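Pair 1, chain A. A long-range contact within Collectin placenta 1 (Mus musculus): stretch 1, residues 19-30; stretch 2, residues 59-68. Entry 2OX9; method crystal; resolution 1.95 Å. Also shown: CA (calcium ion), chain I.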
# COMPACT_ATOMS: atom_id res chain seq x y z
N PHE A 19 -10.42 3.03 2.38
CA PHE A 19 -9.37 3.57 3.23
C PHE A 19 -9.72 3.12 4.65
O PHE A 19 -10.58 3.69 5.31
CB PHE A 19 -9.34 5.09 3.10
CG PHE A 19 -9.02 5.55 1.71
CD1 PHE A 19 -10.04 5.73 0.77
CD2 PHE A 19 -7.71 5.77 1.32
CE1 PHE A 19 -9.75 6.12 -0.53
CE2 PHE A 19 -7.40 6.16 0.02
CZ PHE A 19 -8.43 6.34 -0.91
N SER A 20 -9.06 2.05 5.08
CA SER A 20 -9.31 1.41 6.36
C SER A 20 -9.26 2.23 7.64
O SER A 20 -8.54 3.21 7.77
CB SER A 20 -8.36 0.23 6.54
OG SER A 20 -7.15 0.65 7.14
N LEU A 21 -10.07 1.78 8.59
CA LEU A 21 -10.11 2.35 9.92
C LEU A 21 -9.42 1.26 10.73
O LEU A 21 -9.01 1.47 11.87
CB LEU A 21 -11.54 2.55 10.39
CG LEU A 21 -12.31 3.65 9.67
CD1 LEU A 21 -13.67 3.84 10.34
CD2 LEU A 21 -11.51 4.95 9.71
N GLU A 22 -9.30 0.09 10.10
CA GLU A 22 -8.65 -1.05 10.73
C GLU A 22 -7.14 -0.88 10.63
O GLU A 22 -6.64 -0.33 9.65
CB GLU A 22 -9.05 -2.36 10.03
CG GLU A 22 -10.52 -2.79 10.18
CD GLU A 22 -11.45 -2.14 9.17
OE1 GLU A 22 -11.01 -1.23 8.43
OE2 GLU A 22 -12.64 -2.54 9.11
N LYS A 23 -6.43 -1.33 11.66
CA LYS A 23 -4.97 -1.26 11.69
C LYS A 23 -4.47 -2.70 11.82
O LYS A 23 -4.87 -3.41 12.75
CB LYS A 23 -4.49 -0.45 12.91
CG LYS A 23 -5.04 0.98 12.98
CD LYS A 23 -4.34 1.78 14.08
CE LYS A 23 -5.03 3.11 14.36
NZ LYS A 23 -5.11 3.99 13.16
N GLU A 24 -3.62 -3.14 10.90
CA GLU A 24 -3.12 -4.53 10.91
C GLU A 24 -1.71 -4.69 10.33
O GLU A 24 -1.20 -3.79 9.67
CB GLU A 24 -4.07 -5.41 10.10
CG GLU A 24 -5.55 -5.26 10.42
CD GLU A 24 -5.95 -5.96 11.71
OE1 GLU A 24 -5.68 -7.17 11.83
OE2 GLU A 24 -6.53 -5.30 12.59
N ILE A 25 -1.09 -5.84 10.58
CA ILE A 25 0.23 -6.09 10.02
C ILE A 25 -0.02 -6.33 8.53
O ILE A 25 -1.17 -6.55 8.14
CB ILE A 25 0.91 -7.35 10.63
CG1 ILE A 25 0.05 -8.59 10.37
CG2 ILE A 25 1.12 -7.15 12.11
CD1 ILE A 25 0.69 -9.88 10.90
N PHE A 26 1.03 -6.30 7.72
CA PHE A 26 0.86 -6.47 6.27
C PHE A 26 0.05 -7.67 5.82
O PHE A 26 -0.90 -7.51 5.05
CB PHE A 26 2.21 -6.53 5.56
CG PHE A 26 2.10 -6.48 4.06
CD1 PHE A 26 1.91 -5.26 3.40
CD2 PHE A 26 2.20 -7.64 3.29
CE1 PHE A 26 1.81 -5.19 2.01
CE2 PHE A 26 2.11 -7.58 1.89
CZ PHE A 26 1.91 -6.35 1.25
N GLU A 27 0.41 -8.87 6.27
CA GLU A 27 -0.29 -10.08 5.85
C GLU A 27 -1.76 -10.10 6.25
O GLU A 27 -2.59 -10.68 5.55
CB GLU A 27 0.41 -11.33 6.39
CG GLU A 27 0.48 -11.45 7.90
CD GLU A 27 0.79 -12.88 8.35
OE1 GLU A 27 1.83 -13.43 7.93
OE2 GLU A 27 -0.00 -13.44 9.13
N ASP A 28 -2.07 -9.47 7.38
CA ASP A 28 -3.45 -9.42 7.83
C ASP A 28 -4.23 -8.42 6.97
O ASP A 28 -5.41 -8.61 6.69
CB ASP A 28 -3.51 -9.04 9.31
CG ASP A 28 -3.13 -10.20 10.24
OD1 ASP A 28 -2.98 -9.97 11.46
OD2 ASP A 28 -2.99 -11.35 9.76
N ALA A 29 -3.55 -7.35 6.54
CA ALA A 29 -4.17 -6.34 5.70
C ALA A 29 -4.49 -6.96 4.33
O ALA A 29 -5.56 -6.76 3.75
CB ALA A 29 -3.22 -5.16 5.53
N LYS A 30 -3.53 -7.73 3.83
CA LYS A 30 -3.66 -8.41 2.54
C LYS A 30 -4.85 -9.35 2.59
O LYS A 30 -5.62 -9.45 1.64
CB LYS A 30 -2.37 -9.21 2.28
CG LYS A 30 -2.42 -10.12 1.07
CD LYS A 30 -1.02 -10.64 0.75
CE LYS A 30 -1.03 -11.56 -0.46
NZ LYS A 30 0.36 -11.89 -0.90
N ARG A 59 -1.78 11.07 10.78
CA ARG A 59 -0.62 10.41 11.36
C ARG A 59 -0.45 8.94 11.00
O ARG A 59 0.67 8.44 10.96
CB ARG A 59 -0.64 10.55 12.88
CG ARG A 59 -2.00 10.26 13.50
CD ARG A 59 -1.98 10.45 15.00
NE ARG A 59 -3.33 10.64 15.54
CZ ARG A 59 -3.65 10.54 16.82
NH1 ARG A 59 -2.71 10.26 17.72
NH2 ARG A 59 -4.90 10.74 17.22
N GLU A 60 -1.54 8.23 10.74
CA GLU A 60 -1.42 6.82 10.40
C GLU A 60 -0.83 6.60 9.02
O GLU A 60 -0.99 7.43 8.12
CB GLU A 60 -2.77 6.11 10.51
CG GLU A 60 -3.93 6.83 9.84
CD GLU A 60 -4.54 7.91 10.72
OE1 GLU A 60 -5.07 7.57 11.80
OE2 GLU A 60 -4.48 9.10 10.34
N SER A 61 -0.12 5.48 8.86
CA SER A 61 0.48 5.11 7.59
C SER A 61 -0.46 4.10 6.93
O SER A 61 -1.22 3.42 7.62
CB SER A 61 1.84 4.45 7.80
OG SER A 61 2.69 5.27 8.59
N HIS A 62 -0.41 4.00 5.61
CA HIS A 62 -1.30 3.08 4.90
C HIS A 62 -0.56 2.08 4.03
O HIS A 62 0.15 2.46 3.10
CB HIS A 62 -2.27 3.85 4.00
CG HIS A 62 -3.35 4.57 4.74
ND1 HIS A 62 -3.15 5.79 5.34
CD2 HIS A 62 -4.64 4.24 4.98
CE1 HIS A 62 -4.27 6.18 5.93
NE2 HIS A 62 -5.19 5.25 5.72
N TRP A 63 -0.76 0.80 4.32
CA TRP A 63 -0.13 -0.27 3.53
C TRP A 63 -0.63 -0.20 2.08
O TRP A 63 -1.81 0.08 1.84
CB TRP A 63 -0.54 -1.64 4.07
CG TRP A 63 0.06 -2.06 5.37
CD1 TRP A 63 -0.61 -2.57 6.45
CD2 TRP A 63 1.46 -2.17 5.69
NE1 TRP A 63 0.28 -2.99 7.41
CE2 TRP A 63 1.55 -2.76 6.97
CE3 TRP A 63 2.64 -1.83 5.01
CZ2 TRP A 63 2.79 -3.02 7.59
CZ3 TRP A 63 3.87 -2.09 5.62
CH2 TRP A 63 3.93 -2.68 6.90
N ILE A 64 0.26 -0.45 1.11
CA ILE A 64 -0.14 -0.53 -0.29
C ILE A 64 0.36 -1.91 -0.75
O ILE A 64 1.21 -2.50 -0.09
CB ILE A 64 0.47 0.61 -1.18
CG1 ILE A 64 1.99 0.55 -1.17
CG2 ILE A 64 -0.04 1.98 -0.68
CD1 ILE A 64 2.62 1.52 -2.17
N GLY A 65 -0.15 -2.43 -1.86
CA GLY A 65 0.23 -3.77 -2.30
C GLY A 65 1.58 -3.94 -2.97
O GLY A 65 1.66 -4.52 -4.06
N LEU A 66 2.64 -3.48 -2.30
CA LEU A 66 4.00 -3.53 -2.83
C LEU A 66 4.99 -4.12 -1.84
O LEU A 66 5.04 -3.68 -0.69
CB LEU A 66 4.45 -2.11 -3.18
CG LEU A 66 5.74 -1.99 -3.97
CD1 LEU A 66 5.45 -2.44 -5.39
CD2 LEU A 66 6.25 -0.55 -3.97
N THR A 67 5.79 -5.09 -2.28
CA THR A 67 6.78 -5.71 -1.39
C THR A 67 8.02 -6.15 -2.17
O THR A 67 8.00 -6.22 -3.41
CB THR A 67 6.25 -6.98 -0.68
OG1 THR A 67 6.15 -8.05 -1.63
CG2 THR A 67 4.88 -6.74 -0.08
N ASP A 68 9.08 -6.47 -1.44
CA ASP A 68 10.32 -6.95 -2.05
C ASP A 68 10.81 -8.14 -1.22
O ASP A 68 12.01 -8.33 -1.01
CB ASP A 68 11.37 -5.83 -2.12
CG ASP A 68 11.99 -5.49 -0.77
OD1 ASP A 68 11.34 -5.72 0.26
OD2 ASP A 68 13.13 -4.98 -0.74
CA CA I . 13.46 -4.84 1.64
O HOH W 1 -7.85 5.62 6.47
O HOH W 2 -7.56 5.26 11.55
O HOH W 3 14.04 -2.26 1.71

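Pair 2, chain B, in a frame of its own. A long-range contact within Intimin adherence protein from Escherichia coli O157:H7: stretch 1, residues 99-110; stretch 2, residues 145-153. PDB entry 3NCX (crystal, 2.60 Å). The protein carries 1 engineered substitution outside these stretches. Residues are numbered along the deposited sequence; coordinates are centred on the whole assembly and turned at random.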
# COMPACT_ATOMS: atom_id res chain seq x y z
N LYS B 99 -5.32 -0.40 6.72
CA LYS B 99 -6.24 0.68 6.38
C LYS B 99 -6.13 1.80 7.40
O LYS B 99 -5.90 1.55 8.58
CB LYS B 99 -7.69 0.17 6.34
CG LYS B 99 -7.99 -0.82 5.23
CD LYS B 99 -9.48 -1.14 5.20
CE LYS B 99 -9.80 -2.21 4.16
NZ LYS B 99 -11.25 -2.54 4.12
N VAL B 100 -6.31 3.03 6.95
CA VAL B 100 -6.27 4.17 7.84
C VAL B 100 -7.62 4.86 7.90
O VAL B 100 -8.03 5.52 6.94
CB VAL B 100 -5.19 5.19 7.41
CG1 VAL B 100 -5.06 6.29 8.44
CG2 VAL B 100 -3.86 4.50 7.19
N ASP B 101 -8.33 4.68 9.01
CA ASP B 101 -9.60 5.35 9.23
C ASP B 101 -9.39 6.67 9.95
O ASP B 101 -8.27 7.19 9.99
CB ASP B 101 -10.56 4.45 10.01
CG ASP B 101 -11.20 3.39 9.13
OD1 ASP B 101 -10.53 2.38 8.82
OD2 ASP B 101 -12.38 3.56 8.75
N LYS B 102 -10.45 7.22 10.52
CA LYS B 102 -10.37 8.51 11.19
C LYS B 102 -9.69 8.41 12.56
O LYS B 102 -9.45 7.31 13.06
CB LYS B 102 -11.76 9.14 11.33
CG LYS B 102 -12.80 8.23 11.96
CD LYS B 102 -14.13 8.96 12.10
CE LYS B 102 -15.25 8.01 12.53
NZ LYS B 102 -14.97 7.37 13.84
N GLN B 103 -9.38 9.56 13.15
CA GLN B 103 -8.75 9.61 14.46
C GLN B 103 -9.78 9.31 15.55
O GLN B 103 -10.94 9.71 15.45
CB GLN B 103 -8.11 10.97 14.70
CG GLN B 103 -7.06 11.35 13.67
CD GLN B 103 -6.40 12.69 13.96
OE1 GLN B 103 -6.80 13.40 14.88
NE2 GLN B 103 -5.39 13.04 13.18
N ALA B 104 -9.34 8.62 16.60
CA ALA B 104 -10.22 8.23 17.69
C ALA B 104 -9.41 7.79 18.91
O ALA B 104 -8.20 7.61 18.83
CB ALA B 104 -11.15 7.11 17.24
N TYR B 105 -10.09 7.61 20.04
CA TYR B 105 -9.45 7.08 21.23
C TYR B 105 -9.33 5.56 21.09
O TYR B 105 -10.02 4.96 20.27
CB TYR B 105 -10.24 7.44 22.49
CG TYR B 105 -10.37 8.93 22.71
CD1 TYR B 105 -9.45 9.82 22.18
CD2 TYR B 105 -11.42 9.45 23.45
CE1 TYR B 105 -9.56 11.18 22.38
CE2 TYR B 105 -11.55 10.81 23.66
CZ TYR B 105 -10.62 11.67 23.12
OH TYR B 105 -10.74 13.03 23.33
N TYR B 106 -8.47 4.95 21.89
CA TYR B 106 -8.20 3.52 21.76
C TYR B 106 -9.47 2.69 21.70
O TYR B 106 -9.67 1.91 20.77
CB TYR B 106 -7.29 3.01 22.87
CG TYR B 106 -6.88 1.57 22.68
CD1 TYR B 106 -7.67 0.53 23.17
CD2 TYR B 106 -5.73 1.24 21.99
CE1 TYR B 106 -7.31 -0.79 22.98
CE2 TYR B 106 -5.36 -0.08 21.79
CZ TYR B 106 -6.15 -1.09 22.29
OH TYR B 106 -5.79 -2.40 22.10
N ALA B 107 -10.33 2.85 22.71
CA ALA B 107 -11.56 2.07 22.80
C ALA B 107 -12.40 2.19 21.52
O ALA B 107 -12.90 1.19 21.01
CB ALA B 107 -12.37 2.50 24.01
N ASP B 108 -12.54 3.41 21.01
CA ASP B 108 -13.31 3.65 19.81
C ASP B 108 -12.62 3.07 18.58
O ASP B 108 -13.27 2.50 17.70
CB ASP B 108 -13.55 5.15 19.62
CG ASP B 108 -14.37 5.47 18.39
OD1 ASP B 108 -15.19 4.62 17.98
OD2 ASP B 108 -14.20 6.57 17.82
N ALA B 109 -11.31 3.22 18.52
CA ALA B 109 -10.53 2.67 17.41
C ALA B 109 -10.73 1.16 17.34
O ALA B 109 -10.77 0.58 16.25
CB ALA B 109 -9.05 3.00 17.58
N MET B 110 -10.85 0.54 18.50
CA MET B 110 -11.07 -0.90 18.58
C MET B 110 -12.36 -1.30 17.88
O MET B 110 -12.37 -2.20 17.04
CB MET B 110 -11.09 -1.36 20.04
CG MET B 110 -10.91 -2.85 20.23
SD MET B 110 -11.10 -3.35 21.95
CE MET B 110 -12.82 -2.93 22.23
N SER B 145 2.12 13.56 9.68
CA SER B 145 2.23 12.53 10.71
C SER B 145 1.01 11.62 10.71
O SER B 145 -0.12 12.09 10.58
CB SER B 145 2.40 13.18 12.08
OG SER B 145 2.22 12.24 13.12
N ILE B 146 1.25 10.32 10.87
CA ILE B 146 0.16 9.36 11.01
C ILE B 146 0.43 8.42 12.17
O ILE B 146 0.96 7.33 11.99
CB ILE B 146 -0.05 8.53 9.72
CG1 ILE B 146 -0.26 9.45 8.52
CG2 ILE B 146 -1.23 7.59 9.88
CD1 ILE B 146 -0.52 8.70 7.23
N THR B 147 0.07 8.87 13.37
CA THR B 147 0.22 8.05 14.57
C THR B 147 -0.86 6.98 14.60
O THR B 147 -2.05 7.28 14.43
CB THR B 147 0.15 8.90 15.86
OG1 THR B 147 1.20 9.87 15.85
CG2 THR B 147 0.29 8.02 17.09
N ALA B 148 -0.46 5.73 14.80
CA ALA B 148 -1.40 4.61 14.79
C ALA B 148 -1.42 3.85 16.11
O ALA B 148 -0.38 3.63 16.72
CB ALA B 148 -1.07 3.67 13.64
N TRP B 149 -2.61 3.45 16.54
CA TRP B 149 -2.75 2.65 17.75
C TRP B 149 -2.16 1.26 17.56
O TRP B 149 -2.28 0.67 16.49
CB TRP B 149 -4.22 2.51 18.15
CG TRP B 149 -4.84 3.73 18.76
CD1 TRP B 149 -5.82 4.51 18.23
CD2 TRP B 149 -4.52 4.31 20.03
NE1 TRP B 149 -6.13 5.54 19.08
CE2 TRP B 149 -5.34 5.44 20.20
CE3 TRP B 149 -3.61 3.98 21.05
CZ2 TRP B 149 -5.29 6.25 21.34
CZ3 TRP B 149 -3.56 4.78 22.17
CH2 TRP B 149 -4.39 5.90 22.31
N ILE B 150 -1.51 0.74 18.60
CA ILE B 150 -1.12 -0.66 18.63
C ILE B 150 -2.04 -1.35 19.63
O ILE B 150 -2.42 -0.75 20.63
CB ILE B 150 0.36 -0.85 19.06
CG1 ILE B 150 1.31 -0.58 17.89
CG2 ILE B 150 0.60 -2.26 19.57
CD1 ILE B 150 1.36 0.85 17.44
N LYS B 151 -2.40 -2.60 19.36
CA LYS B 151 -3.25 -3.35 20.29
C LYS B 151 -2.59 -3.43 21.66
O LYS B 151 -1.49 -3.97 21.80
CB LYS B 151 -3.55 -4.75 19.75
CG LYS B 151 -4.45 -5.56 20.66
CD LYS B 151 -4.88 -6.87 20.00
CE LYS B 151 -5.74 -7.70 20.94
NZ LYS B 151 -6.94 -6.94 21.40
N GLN B 152 -3.26 -2.89 22.67
CA GLN B 152 -2.70 -2.79 24.01
C GLN B 152 -2.52 -4.15 24.67
O GLN B 152 -3.40 -5.02 24.59
CB GLN B 152 -3.55 -1.88 24.89
CG GLN B 152 -4.98 -2.36 25.12
CD GLN B 152 -5.78 -1.43 26.01
OE1 GLN B 152 -6.91 -1.74 26.39
NE2 GLN B 152 -5.20 -0.28 26.34
N THR B 153 -1.38 -4.33 25.34
CA THR B 153 -1.10 -5.57 26.06
C THR B 153 -2.03 -5.71 27.26
O THR B 153 -2.84 -4.82 27.54
CB THR B 153 0.36 -5.61 26.55
OG1 THR B 153 0.53 -4.71 27.65
CG2 THR B 153 1.31 -5.23 25.43

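In both pairs a loop leads into the first turn of a helix, and a short strand from a distant part of the chain sets a tryptophan against the place where that helix begins; the N, CA and C atoms of 14 central residues superpose with an RMSD of 0.8 Å. W63(A) of pair 1 falls on W149(B) of pair 2 with CA atoms 0.2 Å apart, and both take the m rotamer at chi1. F26(A) and Y106(B), each the first residue of its helix, also coincide, both with chi1 t; their CA atoms lie 6.9 Å and 6.8 Å from the CA atoms of W63(A) and W149(B).

The indole is held at its edge by the same hydrogen bond, and one face is packed in a similar way. W63(A) NE1 donates to E24(A) O at 2.8 Å, and W149(B) NE1 donates to A104(B) O at 2.9 Å; because the acceptor is a backbone carbonyl, the position accommodates glutamate or alanine. The first helix residue then packs over one indole face. F26(A) CA lies over the five-membered ring of W63(A), whereas Y106(B) CB sits almost on the normal of the six-membered ring of W149(B). Each aromatic side chain also turns its edge to the indole face, with centroids 5.5 Å apart in both pairs and planes at 86° and 89°, the second pair being offset. One helical turn on, the matched alanines point toward the strand: A29(A) CB is 3.8 Å from W63(A) CD1, and A109(B) CB is 3.6 Å from W149(B) CD1.

The far end of the aromatic ring is handled differently. In pair 1 the phenyl ring ends in an apolar contact, F26(A) CZ to T67(A) CG2 at 3.3 Å. In pair 2 the phenol hydroxyl reaches the backbone beyond the strand, where Q152(B) N donates to Y106(B) OH at 2.6 Å, and the Q152(B) side chain places NE2 over one face of the tyrosine ring. L66(A), the counterpart of Q152(B), points away from the helix stretch.

The other end of the contact is polar in pair 1 and apolar in pair 2. K23(A) NZ forms a long salt bridge with E60(A) OE1 at 3.8 Å, supplemented by a weakly bound water, and a second water joins S20(A) O to H62(A) NE2, 2.8 Å from each. At the positions of S20(A) and E60(A), pair 2 carries V100(B) and I146(B), which meet directly, V100(B) CG1 to I146(B) CG2 at 4.3 Å. A148(B) replaces H62(A) and makes no contact with the helix stretch.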